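Local coordinates for protein peptidyl-prolyl cis-trans isomerase (Hirschia baltica, PDB 5EX2) that probably catalyses the cis-trans isomerisation of peptide bonds preceding proline, acting as a periplasmic cyclophilin that helps proteins fold, at residues Val34-Ala40 against Trp188-Gly194; Phe65-Ser70 against Leu201-Pro207; Phe72-Asp78 against Asp169-Arg175. All coordinates share one frame. Where two conformers were deposited one is given. Residue numbers count along the deposited sequence, not the author numbering.

Interaction 1. Residues Val34-Ala40 against Trp188-Gly194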
# COMPACT_ATOMS: atom_id res chain seq x y z
N VAL A 34 4.91 5.11 -14.02
CA VAL A 34 3.67 4.58 -13.50
C VAL A 34 3.86 3.89 -12.15
O VAL A 34 4.89 3.27 -11.89
CB VAL A 34 3.03 3.60 -14.51
CG1 VAL A 34 3.85 2.31 -14.66
CG2 VAL A 34 1.59 3.29 -14.12
N VAL A 35 2.86 4.05 -11.30
CA VAL A 35 2.79 3.44 -10.00
C VAL A 35 1.46 2.68 -9.94
O VAL A 35 0.40 3.26 -10.15
CB VAL A 35 2.87 4.48 -8.85
CG1 VAL A 35 2.83 3.80 -7.51
CG2 VAL A 35 4.13 5.35 -8.99
N TYR A 36 1.54 1.37 -9.71
CA TYR A 36 0.35 0.55 -9.53
C TYR A 36 0.17 0.31 -8.05
O TYR A 36 1.05 -0.26 -7.41
CB TYR A 36 0.49 -0.78 -10.28
CG TYR A 36 0.56 -0.64 -11.79
CD1 TYR A 36 -0.58 -0.45 -12.54
CD2 TYR A 36 1.77 -0.73 -12.45
CE1 TYR A 36 -0.51 -0.33 -13.91
CE2 TYR A 36 1.85 -0.62 -13.82
CZ TYR A 36 0.71 -0.41 -14.53
OH TYR A 36 0.81 -0.31 -15.90
N ILE A 37 -0.97 0.72 -7.51
CA ILE A 37 -1.24 0.61 -6.09
C ILE A 37 -2.35 -0.40 -5.84
O ILE A 37 -3.42 -0.30 -6.46
CB ILE A 37 -1.63 1.97 -5.49
CG1 ILE A 37 -0.47 2.94 -5.62
CG2 ILE A 37 -2.05 1.82 -4.03
CD1 ILE A 37 -0.83 4.38 -5.36
N GLU A 38 -2.12 -1.36 -4.96
CA GLU A 38 -3.19 -2.22 -4.48
C GLU A 38 -3.78 -1.63 -3.20
O GLU A 38 -3.07 -1.37 -2.23
CB GLU A 38 -2.74 -3.67 -4.23
CG GLU A 38 -3.95 -4.56 -3.95
CD GLU A 38 -3.65 -6.01 -3.64
OE1 GLU A 38 -2.47 -6.38 -3.51
OE2 GLU A 38 -4.63 -6.77 -3.52
N LEU A 39 -5.09 -1.45 -3.22
CA LEU A 39 -5.83 -1.00 -2.05
C LEU A 39 -6.00 -2.14 -1.06
O LEU A 39 -6.12 -3.31 -1.45
CB LEU A 39 -7.20 -0.50 -2.47
CG LEU A 39 -7.18 0.58 -3.53
CD1 LEU A 39 -8.59 0.91 -4.01
CD2 LEU A 39 -6.47 1.83 -2.99
N ALA A 40 -6.06 -1.81 0.22
CA ALA A 40 -6.17 -2.79 1.29
C ALA A 40 -7.43 -2.57 2.12
O ALA A 40 -7.38 -1.97 3.20
CB ALA A 40 -4.94 -2.71 2.18
N TRP A 188 -3.17 2.62 3.61
CA TRP A 188 -4.33 2.08 2.90
C TRP A 188 -4.00 1.33 1.63
O TRP A 188 -4.90 0.75 1.03
CB TRP A 188 -5.31 3.19 2.55
CG TRP A 188 -4.77 4.40 1.81
CD1 TRP A 188 -4.43 5.61 2.35
CD2 TRP A 188 -4.56 4.54 0.39
NE1 TRP A 188 -4.01 6.48 1.38
CE2 TRP A 188 -4.08 5.85 0.16
CE3 TRP A 188 -4.72 3.69 -0.71
CZ2 TRP A 188 -3.78 6.33 -1.11
CZ3 TRP A 188 -4.40 4.18 -1.98
CH2 TRP A 188 -3.93 5.47 -2.16
N GLY A 189 -2.75 1.32 1.22
CA GLY A 189 -2.38 0.62 0.01
C GLY A 189 -0.90 0.36 -0.08
O GLY A 189 -0.14 0.69 0.82
N ARG A 190 -0.51 -0.27 -1.17
CA ARG A 190 0.86 -0.64 -1.40
C ARG A 190 1.20 -0.56 -2.88
O ARG A 190 0.40 -0.97 -3.69
CB ARG A 190 1.10 -2.05 -0.87
CG ARG A 190 2.50 -2.47 -0.95
CD ARG A 190 2.67 -3.84 -0.38
NE ARG A 190 2.18 -4.92 -1.22
CZ ARG A 190 2.86 -5.45 -2.23
NH1 ARG A 190 4.05 -4.96 -2.56
NH2 ARG A 190 2.37 -6.49 -2.89
N MET A 191 2.39 -0.07 -3.20
CA MET A 191 2.86 0.03 -4.59
C MET A 191 3.37 -1.32 -5.05
O MET A 191 4.47 -1.73 -4.69
CB MET A 191 3.96 1.08 -4.71
CG MET A 191 3.48 2.49 -4.35
SD MET A 191 4.72 3.76 -4.51
CE MET A 191 5.42 3.79 -2.87
N LEU A 192 2.55 -2.01 -5.83
CA LEU A 192 2.95 -3.29 -6.42
C LEU A 192 4.13 -3.12 -7.35
O LEU A 192 5.06 -3.93 -7.37
CB LEU A 192 1.78 -3.89 -7.19
CG LEU A 192 0.49 -4.12 -6.42
CD1 LEU A 192 -0.48 -4.91 -7.28
CD2 LEU A 192 0.76 -4.87 -5.12
N GLU A 193 4.07 -2.05 -8.14
CA GLU A 193 5.14 -1.65 -9.03
C GLU A 193 5.18 -0.14 -8.92
O GLU A 193 4.14 0.49 -8.74
CB GLU A 193 4.91 -2.11 -10.48
CG GLU A 193 5.33 -3.55 -10.73
CD GLU A 193 5.24 -3.97 -12.20
OE1 GLU A 193 5.08 -3.09 -13.08
OE2 GLU A 193 5.34 -5.19 -12.47
N GLY A 194 6.38 0.41 -8.99
CA GLY A 194 6.55 1.85 -8.97
C GLY A 194 7.18 2.44 -7.73
O GLY A 194 7.29 3.64 -7.61
O HOH W 1 -0.31 -6.64 -1.68
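A classic beta bulge breaks the register here: L192 and E193 both sit opposite Y36. The amide of Y36 donates to E193 O (N to O 2.9 Å), while its carbonyl O accepts only a weak bond from L192 N (2.8 Å). Beyond the bulge the pairing is regular and antiparallel. E38 N reaches R190 O at 2.8 Å, R190 N returns to E38 O at 3.0 Å, and A40 N closes the ladder on W188 O at 2.9 Å. The two strand axes approach to 4.5 Å with 143° between their directions.

On one face lie I37, L39 and M191. V35 CG1 packs against M191 CG at 3.5 Å, and L39 CD2 meets the edge of the W188 ring at CZ3, 3.3 Å away. G189 leaves room here, because a CB would clash with I37 CG2 and E38 O. G194, the N-cap of helix 195-198, has phi 111°, and a CB there would run into V35 CA.

The other face carries Y36, E38, R190 and E193. Water 1 joins E38 OE1 (2.8 Å) to R190 NH2 (2.9 Å), and both charged groups have further partners: R18 forms a salt bridge with E38, and S261 and Q258 bind R190. E193 bonds V263, so this face meets the separate three-stranded sheet. I37 and M191 instead touch V156, while helix 45-57 covers L39 and W188. This is the bulged antiparallel strand pairing within the closed eight-stranded cyclophilin beta-barrel.

Interaction 2. Residues Phe65-Ser70 against Leu201-Pro207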
# COMPACT_ATOMS: atom_id res chain seq x y z
N PHE A 65 3.33 16.58 -6.82
CA PHE A 65 4.02 15.99 -5.67
C PHE A 65 4.75 17.13 -5.01
O PHE A 65 5.92 17.41 -5.29
CB PHE A 65 4.94 14.86 -6.11
CG PHE A 65 4.19 13.65 -6.50
CD1 PHE A 65 3.71 12.79 -5.52
CD2 PHE A 65 3.91 13.38 -7.82
CE1 PHE A 65 2.98 11.67 -5.87
CE2 PHE A 65 3.17 12.26 -8.16
CZ PHE A 65 2.71 11.41 -7.19
N HIS A 66 4.03 17.82 -4.14
CA HIS A 66 4.47 19.11 -3.63
C HIS A 66 5.35 19.03 -2.38
O HIS A 66 5.92 20.03 -1.98
CB HIS A 66 3.25 19.98 -3.32
CG HIS A 66 2.44 19.47 -2.18
ND1 HIS A 66 1.46 18.50 -2.32
CD2 HIS A 66 2.49 19.75 -0.86
CE1 HIS A 66 0.94 18.23 -1.14
NE2 HIS A 66 1.55 18.97 -0.23
N ARG A 67 5.44 17.86 -1.76
CA ARG A 67 6.29 17.70 -0.58
C ARG A 67 6.96 16.35 -0.65
O ARG A 67 6.33 15.32 -0.42
CB ARG A 67 5.46 17.84 0.71
CG ARG A 67 6.24 17.60 2.00
CD ARG A 67 5.26 17.47 3.17
NE ARG A 67 5.89 17.02 4.42
CZ ARG A 67 5.51 15.97 5.14
NH1 ARG A 67 4.49 15.21 4.76
NH2 ARG A 67 6.16 15.66 6.26
N VAL A 68 8.24 16.36 -0.99
CA VAL A 68 9.00 15.14 -1.23
C VAL A 68 10.28 15.21 -0.44
O VAL A 68 11.06 16.16 -0.59
CB VAL A 68 9.30 14.97 -2.73
CG1 VAL A 68 10.08 13.70 -2.98
CG2 VAL A 68 8.01 14.96 -3.53
N ILE A 69 10.47 14.24 0.44
CA ILE A 69 11.58 14.25 1.36
C ILE A 69 12.38 12.97 1.16
O ILE A 69 11.83 11.86 1.26
CB ILE A 69 11.08 14.37 2.81
CG1 ILE A 69 10.30 15.69 2.98
CG2 ILE A 69 12.24 14.31 3.77
CD1 ILE A 69 9.66 15.86 4.34
N SER A 70 13.65 13.14 0.83
CA SER A 70 14.53 12.02 0.58
C SER A 70 14.59 11.12 1.78
O SER A 70 14.66 11.60 2.92
CB SER A 70 15.94 12.49 0.22
OG SER A 70 16.73 11.39 -0.18
N LEU A 201 10.79 10.74 -7.64
CA LEU A 201 10.06 12.01 -7.68
C LEU A 201 10.93 13.12 -7.11
O LEU A 201 11.68 12.91 -6.15
CB LEU A 201 8.73 11.89 -6.94
CG LEU A 201 7.74 10.88 -7.54
CD1 LEU A 201 6.61 10.60 -6.62
CD2 LEU A 201 7.19 11.41 -8.85
N THR A 202 10.83 14.30 -7.71
CA THR A 202 11.72 15.41 -7.39
C THR A 202 11.53 15.87 -5.95
O THR A 202 10.42 16.13 -5.49
CB THR A 202 11.47 16.57 -8.36
OG1 THR A 202 11.75 16.12 -9.70
CG2 THR A 202 12.38 17.72 -8.07
N ILE A 203 12.66 15.95 -5.25
CA ILE A 203 12.72 16.32 -3.86
C ILE A 203 12.49 17.80 -3.67
O ILE A 203 13.00 18.60 -4.44
CB ILE A 203 14.11 15.93 -3.29
CG1 ILE A 203 14.25 14.41 -3.25
CG2 ILE A 203 14.38 16.53 -1.90
CD1 ILE A 203 15.70 13.93 -3.28
N GLY A 204 11.75 18.17 -2.63
CA GLY A 204 11.61 19.57 -2.25
C GLY A 204 10.35 19.81 -1.44
O GLY A 204 9.40 19.02 -1.47
N GLU A 205 10.33 20.94 -0.75
CA GLU A 205 9.26 21.28 0.18
C GLU A 205 8.87 22.75 0.05
O GLU A 205 9.04 23.52 0.99
CB GLU A 205 9.69 20.97 1.60
CG GLU A 205 10.21 19.55 1.78
CD GLU A 205 10.71 19.31 3.17
OE1 GLU A 205 9.93 19.53 4.11
OE2 GLU A 205 11.89 18.93 3.34
N PRO A 206 8.36 23.16 -1.12
CA PRO A 206 8.12 22.33 -2.30
C PRO A 206 9.28 22.34 -3.28
O PRO A 206 10.16 23.20 -3.19
CB PRO A 206 6.90 22.98 -2.92
CG PRO A 206 7.12 24.45 -2.63
CD PRO A 206 7.79 24.51 -1.28
N PRO A 207 9.29 21.38 -4.22
CA PRO A 207 10.23 21.50 -5.33
C PRO A 207 9.94 22.76 -6.11
O PRO A 207 8.81 23.24 -6.10
CB PRO A 207 9.93 20.26 -6.19
CG PRO A 207 9.13 19.32 -5.29
CD PRO A 207 8.37 20.25 -4.39
O HOH W 2 8.01 16.37 -6.95
O HOH W 3 12.97 17.62 0.96
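A single antiparallel bridge fastens the loop between helix 195-198 and strand 212-218 to the barrel strand that carries the cyclophilin F-H-R-V sequence. V68 and G204 form the hydrogen-bonded pair: V68 N donates to G204 O and G204 N to V68 O, both at 2.9 Å. G204 has phi 157° and psi 162°, where a CB would jam against the preceding carbonyl O and hit P207 CA, so the missing side chain is what lets the loop take this path.

Just beyond, the peptide bond before P206 is cis. The bend brings P206 CA to within 3.2 Å of H66 O, a CA-H...O contact, and sets P207 CD 3.4 Å from the same H66 O. R67 CA makes a similar contact with G204 O at 3.5 Å.

Two waters add bridges: water 2 between the backbone oxygens F65 O (2.9 Å) and T202 O (2.8 Å), water 3 between V68 O and the carboxylate oxygen E205 OE2, each at 2.9 Å.

V68 points at the loop, its CB 3.2 Å from T202 O and its CG1 4.2 Å from I203 CG1. Deeper in, L201 CD1 stands 3.7 Å from the centroid of the F65 ring, almost on its normal, a CH-pi contact. F171 and L173 also touch F65. The side chain of R67 bonds Q75.

The direct hydrogen bonds are backbone to backbone, and the E205 carboxylate joins in through water 3; with L201 on F65 at the buried end, the join appears to rest on chain path, a glycine and a cis-proline, more than on charge pairing.

Interaction 3. Residues Phe72-Asp78 against Asp169-Arg175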
# COMPACT_ATOMS: atom_id res chain seq x y z
N PHE A 72 12.25 9.35 2.97
CA PHE A 72 11.00 9.42 3.73
C PHE A 72 9.82 9.12 2.82
O PHE A 72 9.42 7.96 2.70
CB PHE A 72 10.92 10.80 4.41
CG PHE A 72 9.72 11.01 5.28
CD1 PHE A 72 9.01 9.94 5.82
CD2 PHE A 72 9.31 12.29 5.57
CE1 PHE A 72 7.91 10.17 6.63
CE2 PHE A 72 8.21 12.52 6.35
CZ PHE A 72 7.51 11.46 6.89
N MET A 73 9.28 10.12 2.15
CA MET A 73 8.11 9.90 1.33
C MET A 73 7.91 11.01 0.32
O MET A 73 8.57 12.05 0.37
CB MET A 73 6.87 9.77 2.23
CG MET A 73 6.63 10.96 3.16
SD MET A 73 5.77 12.30 2.30
CE MET A 73 6.73 13.73 2.81
N ALA A 74 7.00 10.74 -0.61
CA ALA A 74 6.53 11.71 -1.58
C ALA A 74 5.05 11.95 -1.37
O ALA A 74 4.23 11.03 -1.47
CB ALA A 74 6.79 11.21 -2.99
N GLN A 75 4.70 13.20 -1.08
CA GLN A 75 3.32 13.58 -0.79
C GLN A 75 2.71 14.33 -1.96
O GLN A 75 3.33 15.24 -2.52
CB GLN A 75 3.27 14.42 0.48
CG GLN A 75 1.88 14.85 0.87
CD GLN A 75 1.85 15.52 2.23
OE1 GLN A 75 2.72 15.26 3.07
NE2 GLN A 75 0.90 16.40 2.45
N GLY A 76 1.49 13.93 -2.33
CA GLY A 76 0.75 14.56 -3.41
C GLY A 76 -0.72 14.66 -3.07
O GLY A 76 -1.11 14.53 -1.91
N GLY A 77 -1.53 14.90 -4.09
CA GLY A 77 -2.96 14.84 -3.92
C GLY A 77 -3.64 16.06 -3.33
O GLY A 77 -4.79 15.96 -2.90
N ASP A 78 -2.99 17.22 -3.35
CA ASP A 78 -3.62 18.44 -2.85
C ASP A 78 -4.46 19.01 -3.98
O ASP A 78 -3.98 19.83 -4.77
CB ASP A 78 -2.58 19.43 -2.36
CG ASP A 78 -3.19 20.66 -1.72
OD1 ASP A 78 -4.44 20.74 -1.63
OD2 ASP A 78 -2.41 21.54 -1.32
N ASP A 169 -7.72 14.12 0.85
CA ASP A 169 -7.25 13.83 -0.52
C ASP A 169 -5.75 13.58 -0.59
O ASP A 169 -5.29 12.70 -1.31
CB ASP A 169 -7.62 14.98 -1.47
CG ASP A 169 -7.25 16.35 -0.96
OD1 ASP A 169 -6.78 16.51 0.19
OD2 ASP A 169 -7.45 17.30 -1.74
N GLN A 170 -4.96 14.32 0.18
CA GLN A 170 -3.52 14.19 0.10
C GLN A 170 -3.06 12.86 0.62
O GLN A 170 -3.55 12.38 1.65
CB GLN A 170 -2.83 15.32 0.88
CG GLN A 170 -3.10 16.67 0.28
CD GLN A 170 -2.34 17.77 0.95
OE1 GLN A 170 -1.12 17.70 1.08
NE2 GLN A 170 -3.05 18.80 1.39
N PHE A 171 -2.10 12.27 -0.08
CA PHE A 171 -1.59 10.94 0.22
C PHE A 171 -0.07 10.98 0.19
O PHE A 171 0.52 11.93 -0.33
CB PHE A 171 -2.08 9.93 -0.80
CG PHE A 171 -1.65 10.27 -2.18
CD1 PHE A 171 -2.42 11.08 -2.98
CD2 PHE A 171 -0.42 9.83 -2.65
CE1 PHE A 171 -1.98 11.44 -4.25
CE2 PHE A 171 0.02 10.18 -3.91
CZ PHE A 171 -0.76 10.99 -4.71
N PHE A 172 0.58 10.00 0.78
CA PHE A 172 2.00 9.92 0.55
C PHE A 172 2.43 8.51 0.21
O PHE A 172 1.89 7.50 0.69
CB PHE A 172 2.81 10.52 1.69
CG PHE A 172 2.48 10.00 3.03
CD1 PHE A 172 1.40 10.51 3.73
CD2 PHE A 172 3.28 9.06 3.62
CE1 PHE A 172 1.12 10.06 4.99
CE2 PHE A 172 3.00 8.61 4.88
CZ PHE A 172 1.92 9.11 5.57
N LEU A 173 3.43 8.49 -0.65
CA LEU A 173 4.08 7.28 -1.15
C LEU A 173 5.34 7.05 -0.35
O LEU A 173 6.24 7.90 -0.35
CB LEU A 173 4.43 7.43 -2.63
CG LEU A 173 3.29 7.86 -3.54
CD1 LEU A 173 3.83 8.01 -4.97
CD2 LEU A 173 2.13 6.87 -3.52
N MET A 174 5.41 5.95 0.38
CA MET A 174 6.57 5.71 1.23
C MET A 174 7.79 5.31 0.43
O MET A 174 7.78 4.32 -0.29
CB MET A 174 6.28 4.63 2.27
CG MET A 174 5.17 4.95 3.24
SD MET A 174 5.39 6.53 4.07
CE MET A 174 7.05 6.39 4.68
N ARG A 175 8.84 6.10 0.54
CA ARG A 175 10.09 5.86 -0.16
C ARG A 175 11.07 5.05 0.68
O ARG A 175 11.97 4.42 0.14
CB ARG A 175 10.74 7.17 -0.58
CG ARG A 175 9.97 7.90 -1.66
CD ARG A 175 10.34 9.35 -1.83
NE ARG A 175 11.74 9.66 -2.12
CZ ARG A 175 12.15 10.42 -3.15
NH1 ARG A 175 11.30 10.80 -4.11
NH2 ARG A 175 13.43 10.73 -3.26
O HOH W 4 -7.11 19.87 -1.41
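Backbone hydrogen bonds come first. A74 N donates to L173 O (3.0 Å) and L173 N returns to A74 O (2.8 Å); G76 N binds F171 O (3.0 Å) and F171 N binds G76 O (3.1 Å). R175 N to F72 O, 2.9 Å, extends this antiparallel ladder.

Side-chain polar contacts gather at the other end. Q75 NE2 donates to Q170 OE1 at 2.8 Å, while Q75 OE1 accepts from R67. The carboxylates of D78 and D169 share water 4, which donates to D78 OD1 (2.8 Å) and D169 OD2 (2.6 Å); D169 OD2 also accepts from I79 N.

Packing divides by face. M73 SD lies 4.9 Å from the centroid of the F172 ring, an oblique Met-aromatic contact, and M73 CB is 4.0 Å from M174 SD. On the opposite face the F171 ring lies against G76 and G77, where a CB on G77 would clash with F171 CD1.

The face with M73, Q75 and F172, together with R67 and F72, is consistent with the proline-binding surface of cyclophilins. Strand 63-69 flanks 73-76 and strand 155-158 flanks 171-174, while F171 and L173 reach W188 and M191 of strand 187-191.

How the interactions relate
From the N terminus the chain lays down residues 34-40, then 65-70 and 72-78 in quick succession. The returning half starts at 169-175, which closes interaction 3 first; 188-194 then closes interaction 1, and 201-207 closes interaction 2. Interaction 3 is therefore nested inside both other loops, while interactions 1 and 2 cross. In the barrel, interactions 1 and 3 are strand pairs separated by strand 155-158, and they meet through packing of M191 against L173. Interactions 2 and 3 adjoin through neighbouring strands 63-69 and 73-76, and R175 reaches L201 O. Interactions 1 and 2 stay about 6 Å apart at their nearest atoms.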